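Local coordinates for protein twin-arginine translocation pathway signal (Rhodoferax ferrireducens, PDB 5IM2) that probably serves as the periplasmic solute-binding protein of a TRAP transporter and holds a copurified benzoate between its domains, at residues P215-A220 against G224-A229; I126-L131 against T355-L360. All coordinates share one frame; numbering follows the deposited sequence.

Contact 1: residues P215-A220 against G224-A229; sequences PAIPDA and GTIDGA
The flat group at the centre is the carbonyl of Ala220, with Ile226 on one face and the backbone N-H groups of Gly224 and Thr225 near its oxygen. Ile226 CG1 stands almost straight above the carbonyl carbon, 3.8 Å from Ala220 C, and is equally close to Ala220 CB. A chi1 of 56° sets this up, because it places CG1 between the backbone N and C and turns the branch onto Ala220. At the oxygen end, Gly224 N is displaced toward the opposite face and lies 3.0 Å from Ala220 O, while Thr225 N is nearer the plane, 3.1 Å from the same oxygen. Both bonds are weak and bent, with N-H...O angles of 125° and 127°, so the oxygen is gripped twice, each time at a poor angle. With Gly224 at positive phi just after the helix, the weak bond from Thr225 spans 6→1, as in a Schellman motif. Thr225 OG1 leans on Ala220 CB at 3.4 Å. Farther in, Ile217 CG2 rests 4.3 Å from Ala229 CB, an apolar touch beside Arg192 of the benzoate pocket. The contact thus closes the turn from helix 217-223 into strand 228-232, the second half of a beta-alpha-beta crossover from strand 208-211, with strand 190-193 lying between the two strands and helix 241-244 against Ile217 and Pro218.

Contact 2: residues I126-L131 against T355-L360; sequences IEVFEL and TTARAL
Val128 and Phe129 close on one methyl group, the CB of Ala357. Val128 presents both of its branches: CG2 lies 3.7 Å from Ala357 CB and CG1 3.8 Å from that same atom, so the alanine methyl is seated evenly across the fork of the valine. The torsion accounts for the symmetry. With chi1 at 69°, CG1 falls between the backbone N and C and CG2 lies anti to N, which turns the open fork toward the helix. Phe129 starts differently. Its CB does not point at the helix, but chi1 of -70° swings CG beside its own backbone N and brings the far end of the ring round, so that CZ reaches to 4.1 Å from Ala357 CB. The methyl meets the ring obliquely. Tyr148 of helix 138-152 packs edge-to-face with the Phe129 ring, and Ile361 of helix 350-367 touches it too, so the ring has neighbours beyond the alanine. Leu354, Tyr148 and Trp339 also pack against Val128. The 3-10 turn sends Glu127 and Glu130 another way, to Arg196 and to Thr195. Only carbon meets carbon between the two segments: the attachment rests on van der Waals fit and burial and carries no directional bond, and the small alanine probably helps the 3-10 backbone come close to helix 350-367, with 7.1 Å between Val128 CA and Ala357 CA.

In the fold
Along the chain the order is 126-131, then both segments of contact 1, then 355-360, so the long excursion between the two halves of contact 2 contains contact 1 whole. Their centres are 29 Å apart, on opposite sides of the chain's centre, and their nearest atoms about 14 Å. Contact 1 is local and joins helix 217-223 to strand 228-232 of the six-stranded sheet, which supplies Leu231 and Pro232 to the benzoate pocket; the side chain of Ile217 comes within about 6 Å of the ligand. Contact 2, with Phe129 about 14 Å from benzoate, lies away from that site and ties the C-terminal helix, 350-367, to the loop ahead of helix 138-152.

Contact 1: residues P215-A220 against G224-A229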
loop_
_atom_site.group_PDB
_atom_site.type_symbol
_atom_site.label_atom_id
_atom_site.label_comp_id
_atom_site.label_asym_id
_atom_site.label_seq_id
_atom_site.Cartn_x
_atom_site.Cartn_y
_atom_site.Cartn_z
ATOM N N PRO A 215 -10.693 -1.261 6.392
ATOM C CA PRO A 215 -11.960 -0.859 7.040
ATOM C C PRO A 215 -12.373 -1.755 8.194
ATOM O O PRO A 215 -13.195 -1.320 9.013
ATOM C CB PRO A 215 -12.987 -0.925 5.901
ATOM C CG PRO A 215 -12.179 -0.954 4.653
ATOM C CD PRO A 215 -10.924 -1.680 5.009
ATOM N N ALA A 216 -11.828 -2.981 8.271
ATOM C CA ALA A 216 -12.147 -3.942 9.315
ATOM C C ALA A 216 -11.438 -3.634 10.632
ATOM O O ALA A 216 -11.740 -4.265 11.646
ATOM C CB ALA A 216 -11.775 -5.354 8.833
ATOM N N ILE A 217 -10.496 -2.693 10.647
ATOM C CA ILE A 217 -9.595 -2.561 11.791
ATOM C C ILE A 217 -10.341 -2.014 13.002
ATOM O O ILE A 217 -10.167 -2.549 14.105
ATOM C CB ILE A 217 -8.364 -1.712 11.438
ATOM C CG1 ILE A 217 -7.436 -2.533 10.536
ATOM C CG2 ILE A 217 -7.583 -1.315 12.683
ATOM C CD1 ILE A 217 -6.330 -1.733 9.912
ATOM N N PRO A 218 -11.177 -0.976 12.860
ATOM C CA PRO A 218 -11.906 -0.472 14.041
ATOM C C PRO A 218 -12.742 -1.524 14.763
ATOM O O PRO A 218 -12.678 -1.624 15.998
ATOM C CB PRO A 218 -12.782 0.639 13.440
ATOM C CG PRO A 218 -12.031 1.128 12.292
ATOM C CD PRO A 218 -11.336 -0.065 11.702
ATOM N N ASP A 219 -13.570 -2.285 14.034
ATOM C CA ASP A 219 -14.408 -3.293 14.679
ATOM C C ASP A 219 -13.554 -4.363 15.339
ATOM O O ASP A 219 -13.937 -4.913 16.373
ATOM C CB ASP A 219 -15.366 -3.928 13.661
ATOM C CG ASP A 219 -16.039 -5.214 14.187
ATOM O OD1 ASP A 219 -17.113 -5.117 14.818
ATOM O OD2 ASP A 219 -15.505 -6.324 13.950
ATOM N N ALA A 220 -12.374 -4.644 14.780
ATOM C CA ALA A 220 -11.494 -5.627 15.399
ATOM C C ALA A 220 -10.807 -5.064 16.639
ATOM O O ALA A 220 -10.689 -5.757 17.660
ATOM C CB ALA A 220 -10.468 -6.116 14.387
ATOM N N GLY A 224 -11.788 -6.511 20.300
ATOM C CA GLY A 224 -10.605 -7.097 20.903
ATOM C C GLY A 224 -10.010 -8.294 20.193
ATOM O O GLY A 224 -9.244 -9.035 20.812
ATOM N N THR A 225 -10.321 -8.518 18.909
ATOM C CA THR A 225 -9.662 -9.619 18.218
ATOM C C THR A 225 -8.250 -9.263 17.793
ATOM O O THR A 225 -7.508 -10.150 17.345
ATOM C CB THR A 225 -10.473 -10.095 17.000
ATOM O OG1 THR A 225 -10.769 -9.007 16.130
ATOM C CG2 THR A 225 -11.789 -10.765 17.456
ATOM N N ILE A 226 -7.861 -7.989 17.897
ATOM C CA ILE A 226 -6.471 -7.588 17.724
ATOM C C ILE A 226 -6.077 -6.629 18.837
ATOM O O ILE A 226 -6.898 -5.858 19.346
ATOM C CB ILE A 226 -6.201 -6.949 16.337
ATOM C CG1 ILE A 226 -7.116 -5.754 16.074
ATOM C CG2 ILE A 226 -6.332 -7.990 15.240
ATOM C CD1 ILE A 226 -6.775 -5.038 14.773
ATOM N N ASP A 227 -4.788 -6.692 19.204
ATOM C CA ASP A 227 -4.148 -5.815 20.171
ATOM C C ASP A 227 -3.564 -4.558 19.520
ATOM O O ASP A 227 -3.257 -3.589 20.210
ATOM C CB ASP A 227 -3.023 -6.584 20.877
ATOM C CG ASP A 227 -3.551 -7.762 21.707
ATOM O OD1 ASP A 227 -4.583 -7.552 22.366
ATOM O OD2 ASP A 227 -2.949 -8.880 21.715
ATOM N N GLY A 228 -3.370 -4.580 18.218
ATOM C CA GLY A 228 -2.669 -3.506 17.545
ATOM C C GLY A 228 -2.673 -3.777 16.064
ATOM O O GLY A 228 -3.161 -4.820 15.600
ATOM N N ALA A 229 -2.130 -2.810 15.323
ATOM C CA ALA A 229 -2.158 -2.851 13.869
ATOM C C ALA A 229 -0.903 -2.210 13.314
ATOM O O ALA A 229 -0.399 -1.221 13.856
ATOM C CB ALA A 229 -3.369 -2.117 13.282
#

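Contact 2: residues I126-L131 against T355-L360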
loop_
_atom_site.group_PDB
_atom_site.type_symbol
_atom_site.label_atom_id
_atom_site.label_comp_id
_atom_site.label_asym_id
_atom_site.label_seq_id
_atom_site.Cartn_x
_atom_site.Cartn_y
_atom_site.Cartn_z
ATOM N N ILE A 126 4.729 -8.847 -7.161
ATOM C CA ILE A 126 4.785 -7.469 -6.697
ATOM C C ILE A 126 5.112 -7.399 -5.209
ATOM O O ILE A 126 5.520 -6.344 -4.694
ATOM C CB ILE A 126 3.467 -6.740 -7.014
ATOM C CG1 ILE A 126 3.668 -5.245 -6.833
ATOM C CG2 ILE A 126 2.327 -7.231 -6.158
ATOM C CD1 ILE A 126 2.395 -4.415 -7.085
ATOM N N GLU A 127 4.954 -8.524 -4.503
ATOM C CA GLU A 127 5.188 -8.593 -3.066
ATOM C C GLU A 127 6.632 -8.322 -2.659
ATOM O O GLU A 127 6.890 -8.144 -1.469
ATOM C CB GLU A 127 4.837 -9.981 -2.519
ATOM C CG GLU A 127 3.415 -10.422 -2.531
ATOM C CD GLU A 127 3.287 -11.871 -2.005
ATOM O OE1 GLU A 127 4.279 -12.670 -2.078
ATOM O OE2 GLU A 127 2.199 -12.220 -1.524
ATOM N N VAL A 128 7.575 -8.299 -3.604
ATOM C CA VAL A 128 8.967 -8.034 -3.276
ATOM C C VAL A 128 9.086 -6.696 -2.539
ATOM O O VAL A 128 9.981 -6.500 -1.704
ATOM C CB VAL A 128 9.811 -8.087 -4.569
ATOM C CG1 VAL A 128 9.498 -6.918 -5.494
ATOM C CG2 VAL A 128 11.289 -8.185 -4.233
ATOM N N PHE A 129 8.198 -5.756 -2.836
ATOM C CA PHE A 129 8.285 -4.415 -2.246
ATOM C C PHE A 129 7.757 -4.348 -0.831
ATOM O O PHE A 129 7.986 -3.338 -0.138
ATOM C CB PHE A 129 7.547 -3.417 -3.141
ATOM C CG PHE A 129 8.268 -3.181 -4.420
ATOM C CD1 PHE A 129 9.392 -2.370 -4.456
ATOM C CD2 PHE A 129 7.914 -3.871 -5.579
ATOM C CE1 PHE A 129 10.103 -2.221 -5.610
ATOM C CE2 PHE A 129 8.626 -3.719 -6.746
ATOM C CZ PHE A 129 9.725 -2.911 -6.766
ATOM N N GLU A 130 7.112 -5.422 -0.386
ATOM C CA GLU A 130 6.551 -5.572 0.949
ATOM C C GLU A 130 7.478 -6.337 1.883
ATOM O O GLU A 130 7.154 -6.499 3.064
ATOM C CB GLU A 130 5.190 -6.287 0.875
ATOM C CG GLU A 130 4.191 -5.467 0.065
ATOM C CD GLU A 130 2.814 -6.086 -0.060
ATOM O OE1 GLU A 130 2.628 -7.254 0.311
ATOM O OE2 GLU A 130 1.915 -5.378 -0.550
ATOM N N LEU A 131 8.657 -6.743 1.411
ATOM C CA LEU A 131 9.605 -7.470 2.234
ATOM C C LEU A 131 10.288 -6.529 3.218
ATOM O O LEU A 131 10.264 -5.306 3.056
ATOM C CB LEU A 131 10.652 -8.163 1.355
ATOM C CG LEU A 131 10.106 -9.201 0.366
ATOM C CD1 LEU A 131 11.193 -9.635 -0.543
ATOM C CD2 LEU A 131 9.544 -10.388 1.103
ATOM N N THR A 355 16.969 -9.015 -6.769
ATOM C CA THR A 355 18.114 -8.231 -7.230
ATOM C C THR A 355 17.649 -7.015 -8.026
ATOM O O THR A 355 18.107 -5.881 -7.792
ATOM C CB THR A 355 19.044 -9.140 -8.054
ATOM O OG1 THR A 355 19.528 -10.191 -7.218
ATOM C CG2 THR A 355 20.245 -8.397 -8.593
ATOM N N THR A 356 16.713 -7.225 -8.951
ATOM C CA THR A 356 16.215 -6.109 -9.731
ATOM C C THR A 356 15.508 -5.110 -8.825
ATOM O O THR A 356 15.701 -3.894 -8.975
ATOM C CB THR A 356 15.298 -6.640 -10.845
ATOM O OG1 THR A 356 16.090 -7.341 -11.838
ATOM C CG2 THR A 356 14.505 -5.560 -11.504
ATOM N N ALA A 357 14.675 -5.595 -7.895
ATOM C CA ALA A 357 13.902 -4.665 -7.072
ATOM C C ALA A 357 14.816 -3.735 -6.278
ATOM O O ALA A 357 14.584 -2.516 -6.216
ATOM C CB ALA A 357 12.959 -5.430 -6.144
ATOM N N ARG A 358 15.872 -4.278 -5.678
ATOM C CA ARG A 358 16.782 -3.423 -4.922
ATOM C C ARG A 358 17.469 -2.423 -5.836
ATOM O O ARG A 358 17.607 -1.244 -5.487
ATOM C CB ARG A 358 17.802 -4.280 -4.174
ATOM C CG ARG A 358 17.132 -5.050 -3.046
ATOM C CD ARG A 358 18.132 -5.549 -2.047
ATOM N NE ARG A 358 17.493 -5.878 -0.776
ATOM C CZ ARG A 358 17.476 -7.086 -0.214
ATOM N NH1 ARG A 358 18.063 -8.139 -0.788
ATOM N NH2 ARG A 358 16.867 -7.225 0.956
ATOM N N ALA A 359 17.890 -2.870 -7.019
ATOM C CA ALA A 359 18.556 -1.962 -7.951
ATOM C C ALA A 359 17.624 -0.842 -8.395
ATOM O O ALA A 359 18.063 0.308 -8.566
ATOM C CB ALA A 359 19.059 -2.730 -9.171
ATOM N N LEU A 360 16.353 -1.168 -8.659
ATOM C CA LEU A 360 15.410 -0.160 -9.157
ATOM C C LEU A 360 15.086 0.852 -8.075
ATOM O O LEU A 360 14.966 2.057 -8.354
ATOM C CB LEU A 360 14.130 -0.843 -9.704
ATOM C CG LEU A 360 14.279 -1.586 -11.038
ATOM C CD1 LEU A 360 13.000 -2.254 -11.510
ATOM C CD2 LEU A 360 14.792 -0.638 -12.139
#